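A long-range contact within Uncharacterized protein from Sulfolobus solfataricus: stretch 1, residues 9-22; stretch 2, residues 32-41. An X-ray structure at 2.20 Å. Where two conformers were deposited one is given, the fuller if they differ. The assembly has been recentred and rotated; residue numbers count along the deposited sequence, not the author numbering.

Stretch 1 9-22: PLISQFNFREIYVN
Stretch 2 (32-41) KIDSKKHLIL

Stretch 1 runs as a short helix that ends at Phe14 and turns at Asn15, which leaves the helix with positive phi (73/26); Phe16 is extended (-154/168), Arg17 kinks at -111/-42, and a strand follows at Glu18-Tyr20. Stretch 2 enters as the end of a helix that begins earlier in the chain, Lys32-Ile33, leaves helical geometry at Asp34 (-97/14) and continues as an irregular loop, with His38 at 57/47. The chains pass in opposite order: Gln13 lies nearest Leu39 and Val21 nearest Lys32, each pair 8.0 Å apart CA to CA. The two stretches bury 548 Å², both sides summed.

The main bump is the Phe14 ring (chi1 -84°, chi2 -87°). Its CA-to-CB bond points sideways, but the ring reaches into a hollow formed by Ile33, Asp34, Lys37, Leu39 and Ile40. Leu39 (m, t) lays CD1 over one ring face, 3.8 Å from the Phe14 centroid and 8° off the normal, a CH-pi contact; the same CD1 sits 3.6 Å from Gln13 O. Near the ring plane, Phe14 CE1 meets Ile33 O at 3.4 Å, and Phe14 CE2 meets Ile40 CG2 at 3.8 Å. The aliphatic part of Lys37 closes in obliquely, its CD 3.5 Å from Phe14 CD1.

The Asp34 carboxylate (chi1 -159°) ties the loop to itself. Its OD1 accepts from Leu39 N at 2.6 Å and from Ile40 N at 3.1 Å, while its OD2 accepts from Leu41 N at 2.8 Å; Asp34 O accepts from His38 N at 3.1 Å. Leu39 and Ile40 both direct CA-to-CB toward stretch 1. Ile40 (p, t) also touches Leu10 (m, t), CG2 to CD2 at 4.0 Å.

Ile33 (m, m) is the reciprocal bump. Its CG2 touches two aromatic rings, 3.7 Å from Phe14 CE1 and 4.2 Å from Phe16 CZ, the latter at the ring edge; Phe16 takes chi1 67°. Its CD1 lodges against the extended segment, 3.4 Å from Ile19 CG2 and 3.9 Å from Val21 CG1. Ile19 (t, t) and Val21 (m) point toward stretch 2, whereas the intervening Tyr20 points away, an alternation typical of extended chain.

At the exposed end the chemistry turns polar. Lys32 (t, t, m, t) passes CD 4.1 Å from Val21 CG1, then its NZ donates a weak hydrogen bond to Asn22 OD1 at 2.9 Å. Water 1 bridges the pair, accepting from Lys32 NZ at 2.8 Å and Asn22 N at 2.9 Å.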

ATOM      1  N   PRO A   9       8.773  -1.797  10.094  1.00 25.77           N
ATOM      2  CA  PRO A   9       9.845  -2.526   9.405  1.00 29.25           C
ATOM      3  C   PRO A   9       9.789  -2.438   7.882  1.00 21.75           C
ATOM      4  O   PRO A   9      10.811  -2.664   7.235  1.00 24.78           O
ATOM      5  CB  PRO A   9       9.627  -3.974   9.860  1.00 32.33           C
ATOM      6  CG  PRO A   9       8.955  -3.856  11.173  1.00 33.10           C
ATOM      7  CD  PRO A   9       8.070  -2.653  11.065  1.00 30.47           C
ATOM      8  N   LEU A  10       8.624  -2.125   7.323  1.00 16.99           N
ATOM      9  CA  LEU A  10       8.482  -2.051   5.870  1.00 15.15           C
ATOM     10  C   LEU A  10       9.423  -1.004   5.285  1.00 13.71           C
ATOM     11  O   LEU A  10       9.888  -1.139   4.154  1.00 13.84           O
ATOM     12  CB  LEU A  10       7.039  -1.729   5.474  1.00 15.94           C
ATOM     13  CG  LEU A  10       5.970  -2.790   5.744  1.00 18.69           C
ATOM     14  CD1 LEU A  10       4.621  -2.312   5.220  1.00 19.41           C
ATOM     15  CD2 LEU A  10       6.336  -4.134   5.126  1.00 18.63           C
ATOM     16  N   ILE A  11       9.703   0.035   6.064  1.00 15.82           N
ATOM     17  CA  ILE A  11      10.587   1.105   5.620  1.00 14.82           C
ATOM     18  C   ILE A  11      11.970   0.554   5.274  1.00 14.09           C
ATOM     19  O   ILE A  11      12.490   0.809   4.190  1.00 16.87           O
ATOM     20  CB  ILE A  11      10.709   2.204   6.695  1.00 18.07           C
ATOM     21  CG1 ILE A  11       9.349   2.870   6.911  1.00 16.61           C
ATOM     22  CG2 ILE A  11      11.752   3.249   6.296  1.00 19.20           C
ATOM     23  CD1 ILE A  11       9.277   3.733   8.157  1.00 23.12           C
ATOM     24  N   SER A  12      12.561  -0.208   6.188  1.00 15.06           N
ATOM     25  CA  SER A  12      13.885  -0.768   5.945  1.00 17.94           C
ATOM     26  C   SER A  12      13.821  -1.904   4.928  1.00 15.32           C
ATOM     27  O   SER A  12      14.747  -2.092   4.150  1.00 16.16           O
ATOM     28  CB  SER A  12      14.515  -1.262   7.249  1.00 22.24           C
ATOM     29  OG  SER A  12      13.849  -2.411   7.732  1.00 24.97           O
ATOM     30  N   GLN A  13      12.721  -2.652   4.928  1.00 12.76           N
ATOM     31  CA  GLN A  13      12.573  -3.790   4.026  1.00 13.39           C
ATOM     32  C   GLN A  13      12.447  -3.358   2.564  1.00 13.03           C
ATOM     33  O   GLN A  13      12.955  -4.031   1.668  1.00 13.88           O
ATOM     34  CB  GLN A  13      11.363  -4.632   4.438  1.00 13.99           C
ATOM     35  CG  GLN A  13      11.583  -5.390   5.740  1.00 15.16           C
ATOM     36  CD  GLN A  13      10.366  -6.182   6.172  1.00 16.23           C
ATOM     37  OE1 GLN A  13       9.300  -6.090   5.561  1.00 18.31           O
ATOM     38  NE2 GLN A  13      10.520  -6.970   7.230  1.00 18.73           N
ATOM     39  N   PHE A  14      11.767  -2.238   2.329  1.00 13.03           N
ATOM     40  CA  PHE A  14      11.635  -1.682   0.981  1.00 12.33           C
ATOM     41  C   PHE A  14      12.769  -0.714   0.646  1.00 12.38           C
ATOM     42  O   PHE A  14      13.043  -0.464  -0.525  1.00 13.48           O
ATOM     43  CB  PHE A  14      10.296  -0.961   0.827  1.00 13.67           C
ATOM     44  CG  PHE A  14       9.153  -1.870   0.488  1.00 12.50           C
ATOM     45  CD1 PHE A  14       8.879  -2.191  -0.830  1.00 18.21           C
ATOM     46  CD2 PHE A  14       8.352  -2.400   1.483  1.00 12.66           C
ATOM     47  CE1 PHE A  14       7.825  -3.025  -1.147  1.00 17.83           C
ATOM     48  CE2 PHE A  14       7.298  -3.233   1.172  1.00 15.97           C
ATOM     49  CZ  PHE A  14       7.034  -3.547  -0.145  1.00 14.21           C
ATOM     50  N   ASN A  15      13.399  -0.167   1.682  1.00 18.22           N
ATOM     51  CA  ASN A  15      14.505   0.788   1.551  1.00 19.72           C
ATOM     52  C   ASN A  15      14.054   2.177   1.091  1.00 19.02           C
ATOM     53  O   ASN A  15      14.827   2.919   0.482  1.00 20.28           O
ATOM     54  CB  ASN A  15      15.571   0.255   0.590  1.00 20.92           C
ATOM     55  CG  ASN A  15      16.939   0.881   0.823  1.00 23.79           C
ATOM     56  OD1 ASN A  15      17.309   1.199   1.953  1.00 25.36           O
ATOM     57  ND2 ASN A  15      17.692   1.064  -0.253  1.00 25.10           N
ATOM     58  N   PHE A  16      12.804   2.522   1.384  1.00 17.49           N
ATOM     59  CA  PHE A  16      12.333   3.896   1.247  1.00 17.27           C
ATOM     60  C   PHE A  16      11.168   4.104   2.206  1.00 18.52           C
ATOM     61  O   PHE A  16      10.653   3.140   2.771  1.00 16.91           O
ATOM     62  CB  PHE A  16      11.928   4.215  -0.201  1.00 15.94           C
ATOM     63  CG  PHE A  16      10.720   3.463  -0.688  1.00 14.03           C
ATOM     64  CD1 PHE A  16       9.444   3.944  -0.453  1.00 13.08           C
ATOM     65  CD2 PHE A  16      10.861   2.288  -1.405  1.00 13.81           C
ATOM     66  CE1 PHE A  16       8.334   3.261  -0.908  1.00 14.74           C
ATOM     67  CE2 PHE A  16       9.752   1.601  -1.864  1.00 12.84           C
ATOM     68  CZ  PHE A  16       8.488   2.089  -1.614  1.00 12.03           C
ATOM     69  N   ARG A  17      10.772   5.358   2.404  1.00 17.22           N
ATOM     70  CA  ARG A  17       9.721   5.687   3.366  1.00 17.49           C
ATOM     71  C   ARG A  17       8.454   6.178   2.672  1.00 15.93           C
ATOM     72  O   ARG A  17       7.345   5.806   3.054  1.00 15.57           O
ATOM     73  CB  ARG A  17      10.216   6.747   4.350  1.00 24.41           C
ATOM     74  CG  ARG A  17       9.229   7.058   5.465  1.00 28.69           C
ATOM     75  CD  ARG A  17       9.811   8.042   6.467  1.00 42.09           C
ATOM     76  NE  ARG A  17       8.844   8.416   7.495  1.00 63.05           N
ATOM     77  CZ  ARG A  17       9.100   9.248   8.501  1.00 69.96           C
ATOM     78  NH1 ARG A  17      10.298   9.803   8.626  1.00 62.06           N
ATOM     79  NH2 ARG A  17       8.152   9.526   9.387  1.00 72.04           N
ATOM     80  N   GLU A  18       8.627   7.021   1.660  1.00 15.81           N
ATOM     81  CA  GLU A  18       7.500   7.588   0.935  1.00 14.81           C
ATOM     82  C   GLU A  18       7.787   7.626  -0.552  1.00 13.37           C
ATOM     83  O   GLU A  18       8.923   7.846  -0.973  1.00 14.24           O
ATOM     84  CB  GLU A  18       7.180   8.999   1.436  1.00 16.93           C
ATOM     85  CG  GLU A  18       6.887   9.073   2.918  1.00 27.89           C
ATOM     86  CD  GLU A  18       6.600  10.484   3.390  1.00 32.13           C
ATOM     87  OE1 GLU A  18       6.563  11.405   2.544  1.00 30.81           O
ATOM     88  OE2 GLU A  18       6.415  10.669   4.612  1.00 33.77           O
ATOM     89  N   ILE A  19       6.740   7.415  -1.341  1.00 17.72           N
ATOM     90  CA  ILE A  19       6.863   7.410  -2.788  1.00 18.97           C
ATOM     91  C   ILE A  19       5.513   7.758  -3.407  1.00 17.57           C
ATOM     92  O   ILE A  19       4.466   7.396  -2.868  1.00 18.89           O
ATOM     93  CB  ILE A  19       7.360   6.033  -3.298  1.00 15.70           C
ATOM     94  CG1 ILE A  19       7.822   6.120  -4.755  1.00 16.72           C
ATOM     95  CG2 ILE A  19       6.279   4.966  -3.126  1.00 15.32           C
ATOM     96  CD1 ILE A  19       8.524   4.859  -5.242  1.00 16.61           C
ATOM     97  N   TYR A  20       5.539   8.493  -4.515  1.00 15.42           N
ATOM     98  CA  TYR A  20       4.324   8.784  -5.267  0.57 15.97           C
ATOM     99  C   TYR A  20       4.160   7.784  -6.406  1.00 16.80           C
ATOM    100  O   TYR A  20       5.145   7.351  -7.005  1.00 13.84           O
ATOM    101  CB  TYR A  20       4.356  10.208  -5.822  0.57 16.38           C
ATOM    102  CG  TYR A  20       4.143  11.295  -4.791  0.57 16.53           C
ATOM    103  CD1 TYR A  20       5.204  11.792  -4.045  0.57 16.46           C
ATOM    104  CD2 TYR A  20       2.883  11.841  -4.585  0.57 16.70           C
ATOM    105  CE1 TYR A  20       5.012  12.791  -3.113  0.57 17.75           C
ATOM    106  CE2 TYR A  20       2.683  12.840  -3.655  0.57 18.30           C
ATOM    107  CZ  TYR A  20       3.750  13.312  -2.923  0.57 19.38           C
ATOM    108  OH  TYR A  20       3.546  14.309  -1.997  0.57 22.00           O
ATOM    109  N   VAL A  21       2.914   7.422  -6.695  1.00 21.38           N
ATOM    110  CA  VAL A  21       2.590   6.512  -7.791  1.00 25.57           C
ATOM    111  C   VAL A  21       1.395   7.078  -8.554  1.00 25.97           C
ATOM    112  O   VAL A  21       0.519   7.701  -7.957  1.00 26.73           O
ATOM    113  CB  VAL A  21       2.267   5.092  -7.283  1.00 31.36           C
ATOM    114  CG1 VAL A  21       3.486   4.480  -6.590  1.00 50.22           C
ATOM    115  CG2 VAL A  21       1.057   5.117  -6.343  1.00 23.45           C
ATOM    116  N   ASN A  22       1.351   6.870  -9.864  1.00 26.02           N
ATOM    117  CA  ASN A  22       0.294   7.468 -10.675  1.00 31.11           C
ATOM    118  C   ASN A  22      -1.003   6.650 -10.677  1.00 30.67           C
ATOM    119  O   ASN A  22      -2.039   7.116 -11.150  1.00 32.68           O
ATOM    120  CB  ASN A  22       0.780   7.672 -12.113  1.00 35.08           C
ATOM    121  CG  ASN A  22       1.125   6.367 -12.813  1.00 44.79           C
ATOM    122  OD1 ASN A  22       0.908   5.277 -12.280  1.00 37.66           O
ATOM    123  ND2 ASN A  22       1.663   6.477 -14.023  1.00 49.59           N
ATOM    124  N   LYS A  32       2.748  -2.169  -8.036  1.00 20.26           N
ATOM    125  CA  LYS A  32       3.872  -1.345  -8.470  1.00 18.70           C
ATOM    126  C   LYS A  32       4.908  -1.208  -7.357  1.00 21.87           C
ATOM    127  O   LYS A  32       6.110  -1.226  -7.613  1.00 20.28           O
ATOM    128  CB  LYS A  32       3.398   0.042  -8.911  1.00 21.89           C
ATOM    129  CG  LYS A  32       4.544   0.980  -9.301  1.00 41.96           C
ATOM    130  CD  LYS A  32       4.049   2.262  -9.956  1.00 33.60           C
ATOM    131  CE  LYS A  32       3.505   2.009 -11.354  1.00 36.74           C
ATOM    132  NZ  LYS A  32       2.997   3.256 -11.994  1.00 38.36           N
ATOM    133  N   ILE A  33       4.430  -1.067  -6.126  1.00 20.76           N
ATOM    134  CA  ILE A  33       5.302  -0.979  -4.963  1.00 19.98           C
ATOM    135  C   ILE A  33       5.991  -2.321  -4.702  1.00 19.96           C
ATOM    136  O   ILE A  33       7.197  -2.374  -4.446  1.00 20.03           O
ATOM    137  CB  ILE A  33       4.500  -0.548  -3.707  1.00 26.33           C
ATOM    138  CG1 ILE A  33       3.952   0.873  -3.876  1.00 26.60           C
ATOM    139  CG2 ILE A  33       5.347  -0.631  -2.443  1.00 31.69           C
ATOM    140  CD1 ILE A  33       5.009   1.951  -4.041  1.00 24.24           C
ATOM    141  N   ASP A  34       5.215  -3.398  -4.783  1.00 25.54           N
ATOM    142  CA  ASP A  34       5.658  -4.722  -4.353  1.00 28.20           C
ATOM    143  C   ASP A  34       6.176  -5.572  -5.513  1.00 32.24           C
ATOM    144  O   ASP A  34       6.365  -6.784  -5.367  1.00 33.96           O
ATOM    145  CB  ASP A  34       4.497  -5.442  -3.664  1.00 22.79           C
ATOM    146  CG  ASP A  34       4.954  -6.563  -2.753  1.00 22.73           C
ATOM    147  OD1 ASP A  34       5.961  -6.384  -2.038  1.00 24.82           O
ATOM    148  OD2 ASP A  34       4.289  -7.619  -2.739  1.00 26.19           O
ATOM    149  N   SER A  35       6.415  -4.923  -6.649  1.00 27.23           N
ATOM    150  CA  SER A  35       6.648  -5.600  -7.926  1.00 50.09           C
ATOM    151  C   SER A  35       7.587  -6.806  -7.850  1.00 45.44           C
ATOM    152  O   SER A  35       7.146  -7.946  -7.995  1.00 41.00           O
ATOM    153  CB  SER A  35       7.197  -4.596  -8.943  1.00 56.19           C
ATOM    154  OG  SER A  35       7.318  -5.183 -10.227  1.00 44.40           O
ATOM    155  N   LYS A  36       8.871  -6.559  -7.618  1.00 31.05           N
ATOM    156  CA  LYS A  36       9.870  -7.625  -7.690  1.00 41.55           C
ATOM    157  C   LYS A  36      10.264  -8.148  -6.316  1.00 29.08           C
ATOM    158  O   LYS A  36      11.205  -8.932  -6.190  1.00 33.03           O
ATOM    159  CB  LYS A  36      11.113  -7.128  -8.433  1.00 60.04           C
ATOM    160  CG  LYS A  36      10.853  -6.787  -9.892  1.00 70.76           C
ATOM    161  CD  LYS A  36      12.125  -6.388 -10.625  1.00 73.76           C
ATOM    162  CE  LYS A  36      11.852  -6.143 -12.103  1.00 83.65           C
ATOM    163  NZ  LYS A  36      13.071  -5.723 -12.850  1.00 86.36           N
ATOM    164  N   LYS A  37       9.533  -7.725  -5.290  1.00 25.75           N
ATOM    165  CA  LYS A  37       9.901  -8.023  -3.912  1.00 22.85           C
ATOM    166  C   LYS A  37       8.966  -9.043  -3.265  1.00 20.15           C
ATOM    167  O   LYS A  37       9.421  -9.944  -2.560  1.00 18.89           O
ATOM    168  CB  LYS A  37       9.917  -6.732  -3.092  1.00 21.55           C
ATOM    169  CG  LYS A  37      10.948  -5.710  -3.568  1.00 24.39           C
ATOM    170  CD  LYS A  37      10.772  -4.383  -2.849  1.00 23.55           C
ATOM    171  CE  LYS A  37      11.954  -3.452  -3.061  1.00 27.58           C
ATOM    172  NZ  LYS A  37      12.099  -3.047  -4.479  1.00 30.06           N
ATOM    173  N   HIS A  38       7.668  -8.899  -3.513  1.00 20.39           N
ATOM    174  CA  HIS A  38       6.656  -9.769  -2.915  1.00 18.42           C
ATOM    175  C   HIS A  38       6.741  -9.741  -1.393  1.00 16.12           C
ATOM    176  O   HIS A  38       6.720 -10.784  -0.738  1.00 14.26           O
ATOM    177  CB  HIS A  38       6.800 -11.205  -3.425  1.00 22.63           C
ATOM    178  CG  HIS A  38       6.605 -11.340  -4.901  1.00 36.68           C
ATOM    179  ND1 HIS A  38       5.370 -11.568  -5.469  1.00 48.82           N
ATOM    180  CD2 HIS A  38       7.484 -11.275  -5.929  1.00 51.50           C
ATOM    181  CE1 HIS A  38       5.498 -11.642  -6.781  1.00 59.10           C
ATOM    182  NE2 HIS A  38       6.772 -11.467  -7.086  1.00 58.93           N
ATOM    183  N   LEU A  39       6.833  -8.535  -0.840  1.00 21.12           N
ATOM    184  CA  LEU A  39       6.920  -8.352   0.601  1.00 20.09           C
ATOM    185  C   LEU A  39       5.541  -8.205   1.245  1.00 19.37           C
ATOM    186  O   LEU A  39       5.323  -8.695   2.351  1.00 19.97           O
ATOM    187  CB  LEU A  39       7.785  -7.128   0.923  1.00 18.38           C
ATOM    188  CG  LEU A  39       9.289  -7.295   0.678  1.00 19.81           C
ATOM    189  CD1 LEU A  39       9.992  -5.948   0.738  1.00 18.95           C
ATOM    190  CD2 LEU A  39       9.899  -8.256   1.685  1.00 21.60           C
ATOM    191  N   ILE A  40       4.614  -7.540   0.557  1.00 18.71           N
ATOM    192  CA  ILE A  40       3.294  -7.268   1.125  1.00 18.63           C
ATOM    193  C   ILE A  40       2.166  -7.997   0.393  1.00 20.62           C
ATOM    194  O   ILE A  40       1.052  -8.079   0.905  1.00 23.67           O
ATOM    195  CB  ILE A  40       2.997  -5.753   1.137  1.00 16.86           C
ATOM    196  CG1 ILE A  40       3.027  -5.180  -0.281  1.00 16.95           C
ATOM    197  CG2 ILE A  40       4.008  -5.038   2.025  1.00 18.66           C
ATOM    198  CD1 ILE A  40       2.632  -3.719  -0.356  1.00 17.98           C
ATOM    199  N   LEU A  41       2.458  -8.531  -0.790  1.00 21.66           N
ATOM    200  CA  LEU A  41       1.479  -9.317  -1.540  1.00 23.85           C
ATOM    201  C   LEU A  41       1.917 -10.771  -1.692  1.00 25.68           C
ATOM    202  O   LEU A  41       3.079 -11.056  -1.987  1.00 25.69           O
ATOM    203  CB  LEU A  41       1.247  -8.716  -2.930  1.00 24.27           C
ATOM    204  CG  LEU A  41       0.714  -7.285  -3.021  1.00 23.30           C
ATOM    205  CD1 LEU A  41       0.476  -6.933  -4.479  1.00 24.76           C
ATOM    206  CD2 LEU A  41      -0.558  -7.102  -2.206  1.00 24.00           C
TER
HETATM  207  O   HOH W   1       3.834   5.695 -10.933  1.00 23.42           O
HETATM  208  O   HOH W   2       2.613   3.175 -14.676  1.00 52.75           O